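Local coordinates for Alpha/beta hydrolase fold-3 domain protein (Sulfolobus islandicus, PDB 5LK6) that probably hydrolyses carboxylic esters as a thermostable lipase-type carboxylesterase of the alpha/beta hydrolase fold, at residues L11-K21 / G195-F206. Residues are numbered along the deposited sequence; the frame is centred on the assembly and turned at random.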
ATOM      1  N   LEU A  11      -9.981  -8.580 -19.130  1.00 30.42           N
ATOM      2  CA  LEU A  11      -9.463  -8.172 -20.430  1.00 30.06           C
ATOM      3  C   LEU A  11      -9.940  -9.091 -21.568  1.00 30.66           C
ATOM      4  O   LEU A  11     -10.207  -8.620 -22.688  1.00 26.79           O
ATOM      5  CB  LEU A  11      -7.937  -8.079 -20.412  1.00 28.76           C
ATOM      6  CG  LEU A  11      -7.321  -7.100 -19.413  1.00 26.83           C
ATOM      7  CD1 LEU A  11      -5.828  -7.289 -19.467  1.00 26.22           C
ATOM      8  CD2 LEU A  11      -7.693  -5.681 -19.749  1.00 26.60           C
ATOM      9  N   GLU A  12     -10.041 -10.386 -21.280  1.00 32.65           N
ATOM     10  CA  GLU A  12     -10.371 -11.361 -22.322  1.00 36.97           C
ATOM     11  C   GLU A  12     -11.804 -11.190 -22.758  1.00 35.91           C
ATOM     12  O   GLU A  12     -12.116 -11.474 -23.874  1.00 36.55           O
ATOM     13  CB  GLU A  12     -10.049 -12.819 -21.918  1.00 40.27           C
ATOM     14  CG  GLU A  12      -8.662 -13.254 -22.409  1.00 45.69           C
ATOM     15  CD  GLU A  12      -7.981 -14.360 -21.581  1.00 56.19           C
ATOM     16  OE1 GLU A  12      -8.665 -15.029 -20.727  1.00 55.75           O
ATOM     17  OE2 GLU A  12      -6.731 -14.544 -21.803  1.00 57.20           O
ATOM     18  N   SER A  13     -12.652 -10.614 -21.924  1.00 36.17           N
ATOM     19  CA  SER A  13     -14.014 -10.358 -22.323  1.00 37.06           C
ATOM     20  C   SER A  13     -14.207  -8.983 -22.972  1.00 39.68           C
ATOM     21  O   SER A  13     -15.319  -8.469 -22.950  1.00 40.02           O
ATOM     22  CB  SER A  13     -14.896 -10.461 -21.094  1.00 36.32           C
ATOM     23  OG  SER A  13     -14.726  -9.279 -20.351  1.00 38.79           O
ATOM     24  N   GLY A  14     -13.143  -8.363 -23.503  1.00 42.31           N
ATOM     25  CA  GLY A  14     -13.248  -7.074 -24.219  1.00 41.97           C
ATOM     26  C   GLY A  14     -13.384  -5.761 -23.447  1.00 41.22           C
ATOM     27  O   GLY A  14     -13.748  -4.710 -24.029  1.00 50.15           O
ATOM     28  N   PHE A  15     -13.069  -5.782 -22.166  1.00 36.23           N
ATOM     29  CA  PHE A  15     -12.954  -4.535 -21.375  1.00 36.11           C
ATOM     30  C   PHE A  15     -11.773  -3.676 -21.913  1.00 33.90           C
ATOM     31  O   PHE A  15     -10.591  -4.069 -21.840  1.00 31.80           O
ATOM     32  CB  PHE A  15     -12.798  -4.898 -19.905  1.00 34.38           C
ATOM     33  CG  PHE A  15     -12.687  -3.752 -18.968  1.00 33.73           C
ATOM     34  CD1 PHE A  15     -13.836  -3.207 -18.389  1.00 35.88           C
ATOM     35  CD2 PHE A  15     -11.445  -3.312 -18.544  1.00 34.75           C
ATOM     36  CE1 PHE A  15     -13.745  -2.169 -17.481  1.00 36.20           C
ATOM     37  CE2 PHE A  15     -11.327  -2.284 -17.621  1.00 34.52           C
ATOM     38  CZ  PHE A  15     -12.469  -1.704 -17.096  1.00 38.54           C
ATOM     39  N   ILE A  16     -12.128  -2.531 -22.504  1.00 30.61           N
ATOM     40  CA  ILE A  16     -11.197  -1.707 -23.246  1.00 30.60           C
ATOM     41  C   ILE A  16     -11.746  -0.306 -23.470  1.00 29.54           C
ATOM     42  O   ILE A  16     -12.958  -0.078 -23.580  1.00 29.05           O
ATOM     43  CB  ILE A  16     -10.851  -2.364 -24.636  1.00 33.37           C
ATOM     44  CG1 ILE A  16      -9.461  -1.871 -25.196  1.00 34.65           C
ATOM     45  CG2 ILE A  16     -12.032  -2.216 -25.634  1.00 31.70           C
ATOM     46  CD1 ILE A  16      -8.186  -2.044 -24.322  1.00 32.87           C
ATOM     47  N   VAL A  17     -10.830   0.635 -23.574  1.00 29.52           N
ATOM     48  CA  VAL A  17     -11.153   1.925 -24.139  1.00 29.59           C
ATOM     49  C   VAL A  17     -10.370   1.999 -25.451  1.00 28.57           C
ATOM     50  O   VAL A  17      -9.128   2.029 -25.416  1.00 29.31           O
ATOM     51  CB  VAL A  17     -10.782   3.070 -23.202  1.00 29.81           C
ATOM     52  CG1 VAL A  17     -11.202   4.376 -23.832  1.00 30.63           C
ATOM     53  CG2 VAL A  17     -11.452   2.887 -21.855  1.00 30.10           C
ATOM     54  N   PRO A  18     -11.085   2.007 -26.606  1.00 26.39           N
ATOM     55  CA  PRO A  18     -10.427   1.904 -27.948  1.00 23.18           C
ATOM     56  C   PRO A  18      -9.747   3.179 -28.431  1.00 23.28           C
ATOM     57  O   PRO A  18     -10.052   3.640 -29.523  1.00 24.90           O
ATOM     58  CB  PRO A  18     -11.586   1.521 -28.877  1.00 21.85           C
ATOM     59  CG  PRO A  18     -12.806   2.135 -28.206  1.00 23.57           C
ATOM     60  CD  PRO A  18     -12.570   2.115 -26.713  1.00 23.89           C
ATOM     61  N   ILE A  19      -8.817   3.708 -27.633  1.00 23.99           N
ATOM     62  CA  ILE A  19      -8.030   4.921 -27.911  1.00 23.55           C
ATOM     63  C   ILE A  19      -7.313   4.789 -29.249  1.00 24.47           C
ATOM     64  O   ILE A  19      -6.707   3.750 -29.542  1.00 23.26           O
ATOM     65  CB  ILE A  19      -6.925   5.097 -26.840  1.00 24.38           C
ATOM     66  CG1 ILE A  19      -7.493   5.291 -25.432  1.00 26.00           C
ATOM     67  CG2 ILE A  19      -5.964   6.227 -27.166  1.00 23.85           C
ATOM     68  CD1 ILE A  19      -8.531   6.360 -25.353  1.00 26.93           C
ATOM     69  N   GLY A  20      -7.391   5.831 -30.070  1.00 25.49           N
ATOM     70  CA  GLY A  20      -6.824   5.778 -31.410  1.00 25.99           C
ATOM     71  C   GLY A  20      -7.522   4.892 -32.445  1.00 26.99           C
ATOM     72  O   GLY A  20      -7.021   4.833 -33.539  1.00 24.32           O
ATOM     73  N   LYS A  21      -8.625   4.189 -32.119  1.00 29.97           N
ATOM     74  CA  LYS A  21      -9.445   3.415 -33.086  1.00 33.33           C
ATOM     75  C   LYS A  21     -10.869   3.940 -33.158  1.00 32.70           C
ATOM     76  O   LYS A  21     -11.725   3.327 -33.778  1.00 41.45           O
ATOM     77  CB  LYS A  21      -9.542   1.904 -32.722  1.00 37.89           C
ATOM     78  CG  LYS A  21      -8.230   1.139 -32.522  1.00 46.87           C
ATOM     79  CD  LYS A  21      -7.365   1.114 -33.791  1.00 55.78           C
ATOM     80  CE  LYS A  21      -6.000   0.471 -33.551  1.00 60.75           C
ATOM     81  NZ  LYS A  21      -5.040   0.974 -34.577  1.00 58.25           N
ATOM     82  N   GLY A 195      -1.628  -5.261 -24.648  1.00 24.35           N
ATOM     83  CA  GLY A 195      -2.451  -6.233 -23.945  1.00 23.26           C
ATOM     84  C   GLY A 195      -2.741  -5.996 -22.459  1.00 22.64           C
ATOM     85  O   GLY A 195      -3.368  -6.843 -21.841  1.00 24.40           O
ATOM     86  N   PHE A 196      -2.324  -4.875 -21.886  1.00 19.78           N
ATOM     87  CA  PHE A 196      -2.616  -4.610 -20.484  1.00 19.06           C
ATOM     88  C   PHE A 196      -3.375  -3.304 -20.299  1.00 19.36           C
ATOM     89  O   PHE A 196      -3.105  -2.521 -19.406  1.00 19.69           O
ATOM     90  CB  PHE A 196      -1.296  -4.617 -19.692  1.00 19.03           C
ATOM     91  CG  PHE A 196      -0.577  -5.951 -19.699  1.00 17.00           C
ATOM     92  CD1 PHE A 196       0.327  -6.250 -20.667  1.00 16.48           C
ATOM     93  CD2 PHE A 196      -0.846  -6.893 -18.758  1.00 16.12           C
ATOM     94  CE1 PHE A 196       1.024  -7.455 -20.675  1.00 16.65           C
ATOM     95  CE2 PHE A 196      -0.156  -8.096 -18.758  1.00 17.26           C
ATOM     96  CZ  PHE A 196       0.778  -8.396 -19.725  1.00 16.37           C
ATOM     97  N   PHE A 197      -4.329  -3.083 -21.181  1.00 19.97           N
ATOM     98  CA  PHE A 197      -5.324  -2.065 -21.065  1.00 19.38           C
ATOM     99  C   PHE A 197      -4.793  -0.712 -21.504  1.00 18.93           C
ATOM    100  O   PHE A 197      -5.368  -0.107 -22.378  1.00 21.76           O
ATOM    101  CB  PHE A 197      -5.966  -2.066 -19.685  1.00 21.04           C
ATOM    102  CG  PHE A 197      -7.138  -1.113 -19.555  1.00 22.92           C
ATOM    103  CD1 PHE A 197      -8.392  -1.454 -20.042  1.00 23.27           C
ATOM    104  CD2 PHE A 197      -6.982   0.127 -18.930  1.00 23.48           C
ATOM    105  CE1 PHE A 197      -9.447  -0.582 -19.911  1.00 23.37           C
ATOM    106  CE2 PHE A 197      -8.048   0.999 -18.819  1.00 24.02           C
ATOM    107  CZ  PHE A 197      -9.271   0.656 -19.324  1.00 23.40           C
ATOM    108  N   LEU A 198      -3.745  -0.203 -20.888  1.00 18.00           N
ATOM    109  CA  LEU A 198      -3.029   0.944 -21.410  1.00 16.94           C
ATOM    110  C   LEU A 198      -1.893   0.375 -22.278  1.00 17.50           C
ATOM    111  O   LEU A 198      -1.120  -0.466 -21.820  1.00 17.88           O
ATOM    112  CB  LEU A 198      -2.510   1.872 -20.297  1.00 15.81           C
ATOM    113  CG  LEU A 198      -1.568   2.996 -20.739  1.00 15.14           C
ATOM    114  CD1 LEU A 198      -2.326   4.016 -21.565  1.00 14.68           C
ATOM    115  CD2 LEU A 198      -0.862   3.681 -19.579  1.00 15.67           C
ATOM    116  N   THR A 199      -1.825   0.845 -23.530  1.00 17.84           N
ATOM    117  CA  THR A 199      -0.851   0.410 -24.528  1.00 18.82           C
ATOM    118  C   THR A 199       0.055   1.510 -24.967  1.00 19.75           C
ATOM    119  O   THR A 199      -0.273   2.686 -24.829  1.00 20.31           O
ATOM    120  CB  THR A 199      -1.543  -0.123 -25.810  1.00 18.79           C
ATOM    121  OG1 THR A 199      -2.177   0.932 -26.559  1.00 17.55           O
ATOM    122  CG2 THR A 199      -2.534  -1.149 -25.449  1.00 18.27           C
ATOM    123  N   ARG A 200       1.185   1.117 -25.530  1.00 22.68           N
ATOM    124  CA  ARG A 200       2.119   2.073 -26.077  1.00 26.76           C
ATOM    125  C   ARG A 200       1.404   2.929 -27.157  1.00 24.69           C
ATOM    126  O   ARG A 200       1.591   4.138 -27.188  1.00 23.39           O
ATOM    127  CB  ARG A 200       3.355   1.380 -26.648  1.00 31.00           C
ATOM    128  CG  ARG A 200       4.634   2.213 -26.710  1.00 37.37           C
ATOM    129  CD  ARG A 200       5.487   1.694 -27.851  1.00 49.45           C
ATOM    130  NE  ARG A 200       6.944   1.848 -27.661  1.00 62.76           N
ATOM    131  CZ  ARG A 200       7.857   0.854 -27.531  1.00 70.70           C
ATOM    132  NH1 ARG A 200       7.527  -0.485 -27.519  1.00 62.88           N
ATOM    133  NH2 ARG A 200       9.148   1.228 -27.415  1.00 70.41           N
ATOM    134  N   GLU A 201       0.577   2.312 -28.004  1.00 24.86           N
ATOM    135  CA  GLU A 201      -0.169   3.050 -29.008  1.00 26.41           C
ATOM    136  C   GLU A 201      -1.045   4.079 -28.327  1.00 21.97           C
ATOM    137  O   GLU A 201      -1.167   5.184 -28.850  1.00 18.19           O
ATOM    138  CB  GLU A 201      -1.015   2.142 -29.914  1.00 32.63           C
ATOM    139  CG  GLU A 201      -0.278   1.741 -31.173  1.00 44.85           C
ATOM    140  CD  GLU A 201      -1.058   0.779 -32.068  1.00 53.81           C
ATOM    141  OE1 GLU A 201      -2.326   0.915 -32.115  1.00 50.28           O
ATOM    142  OE2 GLU A 201      -0.359  -0.084 -32.717  1.00 55.42           O
ATOM    143  N   HIS A 202      -1.650   3.728 -27.177  1.00 19.74           N
ATOM    144  CA  HIS A 202      -2.464   4.708 -26.496  1.00 19.72           C
ATOM    145  C   HIS A 202      -1.588   5.896 -26.048  1.00 20.10           C
ATOM    146  O   HIS A 202      -1.943   7.059 -26.225  1.00 18.86           O
ATOM    147  CB  HIS A 202      -3.195   4.206 -25.288  1.00 19.35           C
ATOM    148  CG  HIS A 202      -4.186   3.124 -25.517  1.00 20.20           C
ATOM    149  ND1 HIS A 202      -4.573   2.671 -26.762  1.00 21.62           N
ATOM    150  CD2 HIS A 202      -4.854   2.369 -24.621  1.00 20.48           C
ATOM    151  CE1 HIS A 202      -5.417   1.665 -26.626  1.00 20.68           C
ATOM    152  NE2 HIS A 202      -5.603   1.466 -25.337  1.00 21.76           N
ATOM    153  N   ILE A 203      -0.452   5.610 -25.447  1.00 21.99           N
ATOM    154  CA  ILE A 203       0.401   6.683 -24.953  1.00 22.60           C
ATOM    155  C   ILE A 203       0.779   7.604 -26.106  1.00 22.84           C
ATOM    156  O   ILE A 203       0.686   8.832 -25.962  1.00 22.93           O
ATOM    157  CB  ILE A 203       1.643   6.120 -24.230  1.00 24.07           C
ATOM    158  CG1 ILE A 203       1.209   5.390 -22.927  1.00 26.22           C
ATOM    159  CG2 ILE A 203       2.638   7.236 -23.885  1.00 21.89           C
ATOM    160  CD1 ILE A 203       2.165   4.304 -22.476  1.00 28.11           C
ATOM    161  N   GLU A 204       1.156   7.018 -27.250  1.00 23.62           N
ATOM    162  CA  GLU A 204       1.515   7.782 -28.448  1.00 24.22           C
ATOM    163  C   GLU A 204       0.352   8.631 -28.956  1.00 22.71           C
ATOM    164  O   GLU A 204       0.511   9.827 -29.225  1.00 21.64           O
ATOM    165  CB  GLU A 204       2.097   6.869 -29.539  1.00 28.94           C
ATOM    166  CG  GLU A 204       3.553   6.500 -29.222  1.00 35.35           C
ATOM    167  CD  GLU A 204       4.165   5.309 -29.987  1.00 41.17           C
ATOM    168  OE1 GLU A 204       3.465   4.621 -30.788  1.00 43.66           O
ATOM    169  OE2 GLU A 204       5.376   5.038 -29.727  1.00 46.26           O
ATOM    170  N   TRP A 205      -0.837   8.038 -29.009  1.00 22.42           N
ATOM    171  CA  TRP A 205      -2.042   8.749 -29.427  1.00 21.36           C
ATOM    172  C   TRP A 205      -2.393   9.964 -28.552  1.00 19.48           C
ATOM    173  O   TRP A 205      -2.573  11.064 -29.056  1.00 17.35           O
ATOM    174  CB  TRP A 205      -3.211   7.800 -29.479  1.00 22.46           C
ATOM    175  CG  TRP A 205      -4.406   8.477 -30.124  1.00 25.05           C
ATOM    176  CD1 TRP A 205      -4.702   8.547 -31.468  1.00 25.05           C
ATOM    177  CD2 TRP A 205      -5.433   9.196 -29.449  1.00 24.17           C
ATOM    178  NE1 TRP A 205      -5.855   9.274 -31.653  1.00 25.77           N
ATOM    179  CE2 TRP A 205      -6.325   9.666 -30.422  1.00 26.17           C
ATOM    180  CE3 TRP A 205      -5.696   9.463 -28.120  1.00 24.57           C
ATOM    181  CZ2 TRP A 205      -7.455  10.395 -30.092  1.00 26.73           C
ATOM    182  CZ3 TRP A 205      -6.832  10.168 -27.797  1.00 25.47           C
ATOM    183  CH2 TRP A 205      -7.688  10.641 -28.778  1.00 25.52           C
ATOM    184  N   PHE A 206      -2.387   9.774 -27.247  1.00 18.24           N
ATOM    185  CA  PHE A 206      -2.545  10.898 -26.349  1.00 18.40           C
ATOM    186  C   PHE A 206      -1.537  12.014 -26.595  1.00 17.95           C
ATOM    187  O   PHE A 206      -1.878  13.168 -26.578  1.00 16.56           O
ATOM    188  CB  PHE A 206      -2.458  10.459 -24.889  1.00 18.72           C
ATOM    189  CG  PHE A 206      -3.634   9.649 -24.421  1.00 19.73           C
ATOM    190  CD1 PHE A 206      -4.916  10.109 -24.587  1.00 19.63           C
ATOM    191  CD2 PHE A 206      -3.441   8.417 -23.761  1.00 21.39           C
ATOM    192  CE1 PHE A 206      -6.010   9.337 -24.153  1.00 22.80           C
ATOM    193  CE2 PHE A 206      -4.523   7.652 -23.317  1.00 22.36           C
ATOM    194  CZ  PHE A 206      -5.824   8.101 -23.528  1.00 22.57           C
TER
HETATM  195  O   HOH W   1      -7.861   0.806 -22.644  1.00 37.25           O
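What is probably part of the cap of this alpha/beta hydrolase is built where Ile19 and Gly20, in the N-terminal loop after helix 5-12, meet His202, Trp205 and Phe206 of helix 200-210. Ile19 meets three aromatic rings: its CB stands over one face of the His202 ring, 3.6 Å from the centroid and 22° off the normal, a CH-pi contact. With CG2 anti to the backbone N, that methyl lies 3.4 Å from Trp205 CE3, while CD1 reaches Phe206 CZ. The Gly20 CA sits 3.7 Å from the centroid of the five-membered ring of Trp205, 18° off its normal, over the face. A serine in place of Trp205 would probably leave Gly20 CA without the ring face it packs on and open a gap beside the Ile19 CG2 methyl. At the other end, Phe15 and Phe197 have planes 23° apart but slid sidelong, with centroids 5.2 Å apart. One water accepts from Val17 N and donates to Phe197 O (2.7 Å), bridging the two backbones over the Phe197 ring. Thr199 N-caps the helix by accepting from His202 N. Ile19 and Val17 also touch helix 24-36; N-terminal elements packed on a helix inserted between strands 173-176 and 236-241 are consistent with the cap of hormone-sensitive-lipase-like esterases.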